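Local coordinates for protein N-acetyl-beta-D glucosaminidase (Rhizomucor miehei CAU432, PDB 4ZM6) that joins a family 3 glycoside hydrolase that probably cleaves beta-N-acetylglucosaminides to an acetyl-CoA-binding glucosamine N-acetyltransferase region, at residues A[454-459]-A[485-490]; A[481-486]-A[523-528]; A[709-714]-A[752-757]. All blocks are in the same frame, centred on the assembly; numbering follows the deposited sequence.

Contact 1 (A[454-459]-A[485-490])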
loop_
_atom_site.group_PDB
_atom_site.type_symbol
_atom_site.label_atom_id
_atom_site.label_comp_id
_atom_site.label_asym_id
_atom_site.label_seq_id
_atom_site.Cartn_x
_atom_site.Cartn_y
_atom_site.Cartn_z
ATOM N N ASN A 454 28.702 19.903 -8.064
ATOM C CA ASN A 454 28.395 20.137 -6.647
ATOM C C ASN A 454 28.806 21.535 -6.173
ATOM O O ASN A 454 29.505 21.689 -5.169
ATOM C CB ASN A 454 29.014 19.039 -5.763
ATOM C CG ASN A 454 28.299 17.699 -5.898
ATOM O OD1 ASN A 454 27.220 17.610 -6.481
ATOM N ND2 ASN A 454 28.894 16.650 -5.345
ATOM N N ALA A 455 28.372 22.553 -6.916
ATOM C CA ALA A 455 28.559 23.945 -6.511
ATOM C C ALA A 455 28.045 24.171 -5.089
ATOM O O ALA A 455 28.703 24.829 -4.289
ATOM C CB ALA A 455 27.861 24.882 -7.487
ATOM N N ASN A 456 26.888 23.589 -4.767
ATOM C CA ASN A 456 26.314 23.667 -3.412
ATOM C C ASN A 456 27.201 23.096 -2.296
ATOM O O ASN A 456 26.769 23.033 -1.143
ATOM C CB ASN A 456 24.898 23.032 -3.367
ATOM C CG ASN A 456 24.901 21.496 -3.369
ATOM O OD1 ASN A 456 23.863 20.874 -3.122
ATOM N ND2 ASN A 456 26.047 20.882 -3.649
ATOM N N LEU A 457 28.412 22.659 -2.663
ATOM C CA LEU A 457 29.457 22.221 -1.732
ATOM C C LEU A 457 30.815 22.909 -1.971
ATOM O O LEU A 457 31.765 22.643 -1.240
ATOM C CB LEU A 457 29.640 20.696 -1.861
ATOM C CG LEU A 457 28.886 19.702 -0.954
ATOM C CD1 LEU A 457 27.604 20.239 -0.322
ATOM C CD2 LEU A 457 28.596 18.413 -1.721
ATOM N N TYR A 458 30.909 23.781 -2.982
ATOM C CA TYR A 458 32.183 24.395 -3.408
ATOM C C TYR A 458 31.974 25.847 -3.859
ATOM O O TYR A 458 31.885 26.118 -5.058
ATOM C CB TYR A 458 32.816 23.602 -4.554
ATOM C CG TYR A 458 33.345 22.242 -4.163
ATOM C CD1 TYR A 458 34.557 22.113 -3.490
ATOM C CD2 TYR A 458 32.641 21.083 -4.479
ATOM C CE1 TYR A 458 35.049 20.867 -3.131
ATOM C CE2 TYR A 458 33.123 19.834 -4.129
ATOM C CZ TYR A 458 34.327 19.728 -3.453
ATOM O OH TYR A 458 34.812 18.484 -3.106
ATOM N N PRO A 459 31.911 26.787 -2.897
ATOM C CA PRO A 459 31.603 28.216 -3.080
ATOM C C PRO A 459 32.178 28.921 -4.314
ATOM O O PRO A 459 31.520 29.811 -4.861
ATOM C CB PRO A 459 32.177 28.848 -1.815
ATOM C CG PRO A 459 31.998 27.795 -0.779
ATOM C CD PRO A 459 32.103 26.462 -1.470
ATOM N N ASP A 485 22.384 22.110 -7.427
ATOM C CA ASP A 485 23.241 23.301 -7.503
ATOM C C ASP A 485 22.499 24.627 -7.734
ATOM O O ASP A 485 22.934 25.665 -7.225
ATOM C CB ASP A 485 24.321 23.119 -8.581
ATOM C CG ASP A 485 25.348 22.054 -8.217
ATOM O OD1 ASP A 485 25.294 21.516 -7.092
ATOM O OD2 ASP A 485 26.221 21.749 -9.057
ATOM N N GLN A 486 21.392 24.602 -8.485
ATOM C CA GLN A 486 20.660 25.836 -8.802
ATOM C C GLN A 486 20.021 26.476 -7.578
ATOM O O GLN A 486 19.670 27.658 -7.612
ATOM C CB GLN A 486 19.598 25.612 -9.884
ATOM C CG GLN A 486 18.844 26.887 -10.252
ATOM C CD GLN A 486 17.999 26.768 -11.505
ATOM O OE1 GLN A 486 17.993 27.672 -12.337
ATOM N NE2 GLN A 486 17.270 25.666 -11.639
ATOM N N MET A 487 19.878 25.713 -6.498
ATOM C CA MET A 487 19.422 26.282 -5.232
ATOM C C MET A 487 20.292 27.472 -4.805
ATOM O O MET A 487 19.806 28.381 -4.134
ATOM C CB MET A 487 19.399 25.211 -4.136
ATOM C CG MET A 487 20.771 24.825 -3.608
ATOM S SD MET A 487 20.725 23.325 -2.621
ATOM C CE MET A 487 19.843 23.900 -1.169
ATOM N N CYS A 488 21.568 27.455 -5.197
ATOM C CA CYS A 488 22.514 28.543 -4.913
ATOM C C CYS A 488 22.442 29.737 -5.887
ATOM O O CYS A 488 23.032 30.784 -5.622
ATOM C CB CYS A 488 23.945 27.991 -4.894
ATOM S SG CYS A 488 24.201 26.666 -3.688
ATOM N N PHE A 489 21.740 29.582 -7.008
ATOM C CA PHE A 489 21.572 30.674 -7.976
ATOM C C PHE A 489 20.239 30.577 -8.737
ATOM O O PHE A 489 20.219 30.300 -9.935
ATOM C CB PHE A 489 22.769 30.727 -8.943
ATOM C CG PHE A 489 23.288 29.371 -9.362
ATOM C CD1 PHE A 489 22.731 28.687 -10.436
ATOM C CD2 PHE A 489 24.354 28.785 -8.687
ATOM C CE1 PHE A 489 23.218 27.445 -10.820
ATOM C CE2 PHE A 489 24.840 27.544 -9.068
ATOM C CZ PHE A 489 24.270 26.871 -10.135
ATOM N N PRO A 490 19.114 30.819 -8.041
ATOM C CA PRO A 490 17.801 30.702 -8.696
ATOM C C PRO A 490 17.522 31.753 -9.779
ATOM O O PRO A 490 16.576 31.599 -10.541
ATOM C CB PRO A 490 16.800 30.859 -7.536
ATOM C CG PRO A 490 17.599 30.757 -6.280
ATOM C CD PRO A 490 18.990 31.183 -6.618
#
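Asp-485 reaches across to the backbone NH groups of Ala-455 and Asn-456. Its CG is anti to its own carbonyl carbon, beside the backbone N (chi1 -68°). The carboxylate it carries faces the first turn of the 3-10 segment 455-457. Ala-455 N donates to Asp-485 OD2 at 3.1 Å. The donor stands above the carboxylate plane, 58° out of it. The other oxygen, Asp-485 OD1, takes a weak bond from Asn-456 N at 3.5 Å. Asp-485 OD2 has a further partner in Thr-452 OG1, so that oxygen is gripped by two hydrogen bonds. The NH groups at the start of the short helix would partly offset the negative charge.

Both segments are loops of the alpha/beta domain that follows the barrel, as in many family 3 hydrolases. They leave the C-terminal ends of two neighbouring parallel strands, 447-452 and 475-479. Helix 459-471 covers them, with Val-462 touching both Ala-455 and Cys-488.

Apolar contacts flank the carboxylate. The methyl of Ala-455 lies over its carbon, with CB 3.9 Å from Asp-485 CG. The same methyl sits at the edge of the Phe-489 ring, near its plane, with CB 4.3 Å from CE2 of that ring. On one face of the ring lies Asp-485 O, offset toward the rim. Asn-456 crosses the Asp-485 side chain at about a right angle, its amide plane turned 60° from the carboxylate. Its CB is 3.7 Å from Cys-488 SG.

Contact 2 (A[481-486]-A[523-528])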
loop_
_atom_site.group_PDB
_atom_site.type_symbol
_atom_site.label_atom_id
_atom_site.label_comp_id
_atom_site.label_asym_id
_atom_site.label_seq_id
_atom_site.Cartn_x
_atom_site.Cartn_y
_atom_site.Cartn_z
ATOM N N MET A 481 27.140 16.740 -11.291
ATOM C CA MET A 481 27.123 15.859 -10.123
ATOM C C MET A 481 25.716 15.871 -9.505
ATOM O O MET A 481 24.790 15.341 -10.119
ATOM C CB MET A 481 28.246 16.232 -9.154
ATOM C CG MET A 481 29.612 15.941 -9.752
ATOM S SD MET A 481 31.013 16.212 -8.652
ATOM C CE MET A 481 30.965 14.724 -7.645
ATOM N N ASN A 482 25.529 16.465 -8.332
ATOM C CA ASN A 482 24.184 16.570 -7.779
ATOM C C ASN A 482 23.380 17.635 -8.520
ATOM O O ASN A 482 23.929 18.664 -8.905
ATOM C CB ASN A 482 24.221 16.904 -6.287
ATOM C CG ASN A 482 24.853 15.805 -5.456
ATOM O OD1 ASN A 482 24.971 14.659 -5.894
ATOM N ND2 ASN A 482 25.259 16.151 -4.240
ATOM N N PRO A 483 22.071 17.400 -8.710
ATOM C CA PRO A 483 21.210 18.344 -9.429
ATOM C C PRO A 483 20.747 19.563 -8.628
ATOM O O PRO A 483 20.062 20.432 -9.178
ATOM C CB PRO A 483 20.001 17.482 -9.797
ATOM C CG PRO A 483 19.913 16.502 -8.685
ATOM C CD PRO A 483 21.343 16.165 -8.362
ATOM N N TYR A 484 21.123 19.643 -7.355
ATOM C CA TYR A 484 20.616 20.697 -6.468
ATOM C C TYR A 484 21.288 22.068 -6.671
ATOM O O TYR A 484 20.797 23.076 -6.161
ATOM C CB TYR A 484 20.772 20.280 -5.000
ATOM C CG TYR A 484 20.162 18.933 -4.618
ATOM C CD1 TYR A 484 18.784 18.778 -4.471
ATOM C CD2 TYR A 484 20.975 17.833 -4.362
ATOM C CE1 TYR A 484 18.236 17.560 -4.106
ATOM C CE2 TYR A 484 20.440 16.611 -3.997
ATOM C CZ TYR A 484 19.068 16.476 -3.868
ATOM O OH TYR A 484 18.541 15.251 -3.499
ATOM N N ASP A 485 22.384 22.110 -7.427
ATOM C CA ASP A 485 23.241 23.301 -7.503
ATOM C C ASP A 485 22.499 24.627 -7.734
ATOM O O ASP A 485 22.934 25.665 -7.225
ATOM C CB ASP A 485 24.321 23.119 -8.581
ATOM C CG ASP A 485 25.348 22.054 -8.217
ATOM O OD1 ASP A 485 25.294 21.516 -7.092
ATOM O OD2 ASP A 485 26.221 21.749 -9.057
ATOM N N GLN A 486 21.392 24.602 -8.485
ATOM C CA GLN A 486 20.660 25.836 -8.802
ATOM C C GLN A 486 20.021 26.476 -7.578
ATOM O O GLN A 486 19.670 27.658 -7.612
ATOM C CB GLN A 486 19.598 25.612 -9.884
ATOM C CG GLN A 486 18.844 26.887 -10.252
ATOM C CD GLN A 486 17.999 26.768 -11.505
ATOM O OE1 GLN A 486 17.993 27.672 -12.337
ATOM N NE2 GLN A 486 17.270 25.666 -11.639
ATOM N N LEU A 523 12.822 15.345 -13.021
ATOM C CA LEU A 523 13.603 15.476 -11.790
ATOM C C LEU A 523 13.118 14.453 -10.769
ATOM O O LEU A 523 11.937 14.448 -10.438
ATOM C CB LEU A 523 13.448 16.874 -11.182
ATOM C CG LEU A 523 14.423 17.978 -11.579
ATOM C CD1 LEU A 523 13.991 19.304 -10.972
ATOM C CD2 LEU A 523 15.829 17.627 -11.125
ATOM N N PRO A 524 14.022 13.587 -10.265
ATOM C CA PRO A 524 13.676 12.680 -9.174
ATOM C C PRO A 524 13.909 13.310 -7.798
ATOM O O PRO A 524 14.077 12.599 -6.810
ATOM C CB PRO A 524 14.616 11.496 -9.408
ATOM C CG PRO A 524 15.817 12.093 -10.047
ATOM C CD PRO A 524 15.392 13.348 -10.755
ATOM N N ILE A 525 13.843 14.637 -7.743
ATOM C CA ILE A 525 14.368 15.417 -6.633
ATOM C C ILE A 525 13.627 16.754 -6.586
ATOM O O ILE A 525 13.094 17.211 -7.603
ATOM C CB ILE A 525 15.888 15.648 -6.851
ATOM C CG1 ILE A 525 16.692 15.064 -5.706
ATOM C CG2 ILE A 525 16.257 17.120 -7.051
ATOM C CD1 ILE A 525 16.635 13.559 -5.610
ATOM N N SER A 526 13.595 17.377 -5.412
ATOM C CA SER A 526 13.151 18.767 -5.290
ATOM C C SER A 526 14.380 19.647 -5.186
ATOM O O SER A 526 15.309 19.331 -4.436
ATOM C CB SER A 526 12.272 18.974 -4.054
ATOM O OG SER A 526 10.898 19.022 -4.399
ATOM N N ILE A 527 14.396 20.742 -5.939
ATOM C CA ILE A 527 15.451 21.730 -5.796
ATOM C C ILE A 527 14.881 22.868 -4.968
ATOM O O ILE A 527 13.915 23.495 -5.385
ATOM C CB ILE A 527 15.954 22.234 -7.154
ATOM C CG1 ILE A 527 16.506 21.057 -7.964
ATOM C CG2 ILE A 527 17.043 23.282 -6.959
ATOM C CD1 ILE A 527 16.896 21.409 -9.382
ATOM N N PRO A 528 15.452 23.118 -3.774
ATOM C CA PRO A 528 14.976 24.231 -2.954
ATOM C C PRO A 528 15.128 25.573 -3.659
ATOM O O PRO A 528 16.062 25.755 -4.439
ATOM C CB PRO A 528 15.890 24.180 -1.725
ATOM C CG PRO A 528 16.371 22.775 -1.659
ATOM C CD PRO A 528 16.500 22.340 -3.083
#
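The loop 481-486, which follows strand 475-479 of the alpha/beta domain, lays Pro-483 and Tyr-484 against Ile-525 and Ile-527 of the irregular segment 523-528. No hydrogen bond joins the two segments; side chains meet one another and the backbone carbonyls. Tyr-484 and Ile-525 cross at about a right angle. The branch methyl of Ile-525 meets the ring, with CG2 3.6 Å from Tyr-484 CE1. Ile-525 CG1 also lies by the phenol end, but too close to the hydroxyl in the model for its exact place to be trusted. At the ring edge, in plane, Ser-526 O lies 3.4 Å from Tyr-484 CE1. Tyr-484 OH is hydrogen-bonded to Asn-138 ND2 of the N-terminal hydrolase region.

The segment 523-528 belongs to the long connection between helix 503-513 and strand 540-543, the first strand of the acetyltransferase sheet. It thus runs back over the alpha/beta domain on the way to the next one. Helix 99-105 of the hydrolase region packs on this contact, where Met-100 touches both Pro-483 and Ile-525.

Pro-483 meets Ile-525 at about a right angle, with its CG 4.1 Å from Ile-525 CG2. Farther round the ring, Pro-483 CB is 4.4 Å from Leu-523 CD2. Ile-527 reaches the backbone of the loop with two arms. Its chi2 of 174° extends the longer branch, and CD1 comes to 3.3 Å from Pro-483 O, a carbonyl whose hydrogen bond comes from Tyr-495 OH. Its CG2, anti to the backbone N, lies 3.8 Å from Tyr-484 O. Val-375 and Tyr-495, on neighbouring strands of the sheet, also touch Ile-527.

Contact 3 (A[709-714]-A[752-757])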
loop_
_atom_site.group_PDB
_atom_site.type_symbol
_atom_site.label_atom_id
_atom_site.label_comp_id
_atom_site.label_asym_id
_atom_site.label_seq_id
_atom_site.Cartn_x
_atom_site.Cartn_y
_atom_site.Cartn_z
ATOM N N GLU A 709 -9.447 -49.961 -36.745
ATOM C CA GLU A 709 -8.811 -49.898 -35.426
ATOM C C GLU A 709 -9.799 -50.088 -34.264
ATOM O O GLU A 709 -9.377 -50.249 -33.111
ATOM C CB GLU A 709 -8.059 -48.571 -35.260
ATOM C CG GLU A 709 -6.889 -48.379 -36.222
ATOM C CD GLU A 709 -5.674 -49.236 -35.898
ATOM O OE1 GLU A 709 -5.690 -49.957 -34.875
ATOM O OE2 GLU A 709 -4.694 -49.184 -36.676
ATOM N N LYS A 710 -11.100 -50.070 -34.576
ATOM C CA LYS A 710 -12.178 -50.235 -33.588
ATOM C C LYS A 710 -12.143 -49.137 -32.526
ATOM O O LYS A 710 -12.153 -49.399 -31.324
ATOM C CB LYS A 710 -12.147 -51.626 -32.938
ATOM C CG LYS A 710 -12.181 -52.783 -33.928
ATOM C CD LYS A 710 -13.058 -53.937 -33.453
ATOM C CE LYS A 710 -12.699 -54.436 -32.059
ATOM N NZ LYS A 710 -11.245 -54.725 -31.902
ATOM N N ILE A 711 -12.099 -47.901 -32.999
ATOM C CA ILE A 711 -12.036 -46.739 -32.131
ATOM C C ILE A 711 -13.445 -46.203 -31.893
ATOM O O ILE A 711 -14.239 -46.087 -32.829
ATOM C CB ILE A 711 -11.170 -45.632 -32.773
ATOM C CG1 ILE A 711 -9.764 -46.163 -33.111
ATOM C CG2 ILE A 711 -11.101 -44.398 -31.878
ATOM C CD1 ILE A 711 -8.884 -46.467 -31.918
ATOM N N TRP A 712 -13.743 -45.873 -30.641
ATOM C CA TRP A 712 -15.017 -45.267 -30.267
ATOM C C TRP A 712 -14.819 -43.801 -29.891
ATOM O O TRP A 712 -13.938 -43.484 -29.103
ATOM C CB TRP A 712 -15.606 -46.011 -29.074
ATOM C CG TRP A 712 -16.946 -45.499 -28.632
ATOM C CD1 TRP A 712 -18.164 -45.949 -29.039
ATOM C CD2 TRP A 712 -17.203 -44.448 -27.685
ATOM N NE1 TRP A 712 -19.162 -45.251 -28.409
ATOM C CE2 TRP A 712 -18.602 -44.322 -27.574
ATOM C CE3 TRP A 712 -16.384 -43.603 -26.921
ATOM C CZ2 TRP A 712 -19.208 -43.383 -26.732
ATOM C CZ3 TRP A 712 -16.988 -42.668 -26.082
ATOM C CH2 TRP A 712 -18.388 -42.568 -25.996
ATOM N N PHE A 713 -15.653 -42.922 -30.434
ATOM C CA PHE A 713 -15.659 -41.512 -30.041
ATOM C C PHE A 713 -16.925 -41.155 -29.278
ATOM O O PHE A 713 -17.959 -41.795 -29.450
ATOM C CB PHE A 713 -15.544 -40.614 -31.270
ATOM C CG PHE A 713 -14.296 -40.843 -32.059
ATOM C CD1 PHE A 713 -13.049 -40.693 -31.462
ATOM C CD2 PHE A 713 -14.359 -41.211 -33.393
ATOM C CE1 PHE A 713 -11.888 -40.905 -32.186
ATOM C CE2 PHE A 713 -13.205 -41.420 -34.125
ATOM C CZ PHE A 713 -11.967 -41.266 -33.524
ATOM N N GLY A 714 -16.833 -40.130 -28.435
ATOM C CA GLY A 714 -17.997 -39.602 -27.730
ATOM C C GLY A 714 -17.651 -38.805 -26.486
ATOM O O GLY A 714 -16.491 -38.724 -26.077
ATOM N N ILE A 752 -14.567 -34.365 -25.694
ATOM C CA ILE A 752 -14.620 -35.582 -26.490
ATOM C C ILE A 752 -13.405 -36.444 -26.201
ATOM O O ILE A 752 -12.297 -35.943 -26.057
ATOM C CB ILE A 752 -14.635 -35.257 -27.996
ATOM C CG1 ILE A 752 -15.773 -34.288 -28.320
ATOM C CG2 ILE A 752 -14.759 -36.529 -28.826
ATOM C CD1 ILE A 752 -17.136 -34.757 -27.846
ATOM N N VAL A 753 -13.629 -37.748 -26.131
ATOM C CA VAL A 753 -12.562 -38.705 -25.939
ATOM C C VAL A 753 -12.689 -39.805 -26.975
ATOM O O VAL A 753 -13.788 -40.088 -27.451
ATOM C CB VAL A 753 -12.602 -39.347 -24.537
ATOM C CG1 VAL A 753 -12.207 -38.333 -23.477
ATOM C CG2 VAL A 753 -13.976 -39.934 -24.237
ATOM N N ALA A 754 -11.550 -40.398 -27.327
ATOM C CA ALA A 754 -11.510 -41.640 -28.082
ATOM C C ALA A 754 -11.318 -42.776 -27.088
ATOM O O ALA A 754 -10.522 -42.647 -26.155
ATOM C CB ALA A 754 -10.377 -41.617 -29.091
ATOM N N ARG A 755 -12.069 -43.864 -27.272
ATOM C CA ARG A 755 -11.947 -45.070 -26.440
ATOM C C ARG A 755 -11.714 -46.303 -27.301
ATOM O O ARG A 755 -12.089 -46.334 -28.474
ATOM C CB ARG A 755 -13.204 -45.288 -25.601
ATOM C CG ARG A 755 -13.418 -44.263 -24.506
ATOM C CD ARG A 755 -14.689 -44.554 -23.721
ATOM N NE ARG A 755 -14.467 -44.456 -22.274
ATOM C CZ ARG A 755 -14.929 -43.491 -21.479
ATOM N NH1 ARG A 755 -14.648 -43.535 -20.186
ATOM N NH2 ARG A 755 -15.674 -42.490 -21.950
ATOM N N GLN A 756 -11.103 -47.325 -26.709
ATOM C CA GLN A 756 -10.862 -48.572 -27.418
ATOM C C GLN A 756 -12.151 -49.372 -27.473
ATOM O O GLN A 756 -12.821 -49.541 -26.455
ATOM C CB GLN A 756 -9.769 -49.395 -26.725
ATOM C CG GLN A 756 -9.343 -50.642 -27.492
ATOM C CD GLN A 756 -8.902 -50.338 -28.913
ATOM O OE1 GLN A 756 -9.426 -50.894 -29.882
ATOM N NE2 GLN A 756 -7.946 -49.432 -29.042
ATOM N N ASP A 757 -12.498 -49.849 -28.668
ATOM C CA ASP A 757 -13.650 -50.741 -28.882
ATOM C C ASP A 757 -15.002 -50.039 -28.767
ATOM O O ASP A 757 -15.736 -49.942 -29.752
ATOM C CB ASP A 757 -13.617 -51.952 -27.931
ATOM C CG ASP A 757 -12.315 -52.718 -28.000
ATOM O OD1 ASP A 757 -11.762 -52.866 -29.112
ATOM O OD2 ASP A 757 -11.845 -53.171 -26.934
#
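Strands 711-714 and 752-756 pair antiparallel, their directions 154° apart, with Trp-712 and Arg-755 as a hydrogen-bonded pair bonded both ways. Trp-712 N meets Arg-755 O at 2.8 Å. Gly-714 and Val-753 form the next such pair. Beyond the strands, Asp-757 N donates to Lys-710 O at 2.7 Å. Lys-710 has positive phi and closes helix 700-709 in a Schellman motif. Its NZ makes a weak salt bridge, 3.4 Å from Asp-757 OD1.

Trp-712 and Arg-755 lie side by side on one face, pointing the same way. Trp-712 CG is anti to the backbone N (chi1 -178°), and the six-membered ring lies beside the arginine chain, with Trp-712 CE3 3.7 Å from Arg-755 CD. The guanidinium is turned 61° from the ring; Gly-761 O and Glu-723 hold its polar end. On the other face, Phe-713 CE1 rests 3.5 Å from Ala-754 CB, and Ile-711 CG2 is 4.0 Å from the same methyl. Helix 811-825 covers this side, where the Phe-713 ring meets that of His-818. Two strands joined through helices 721-731 and 736-745 are consistent with the opening beta-alpha-alpha-beta unit of the GNAT fold.

How the contacts relate
From the N terminus, contact 1 opens first, just after strand 447-452, and closes at 485-490 around helix 459-471 and strand 475-479. Contact 2 opens at 481-486 and closes at 523-528. Its loop starts on the stretch where the first ends, so the two neither nest nor lie apart; they share Asp-485 and Gln-486. Their centres are 10 Å apart. The loop after strand 475-479 meets the loop after the neighbouring strand 447-452 on one flank and the connection to the acetyltransferase region on another. Contact 3 follows in series, in the last domain, closing a two-helix loop between two strands. Its centre lies about 83 Å from that of contact 1 and about 74 Å from that of contact 2.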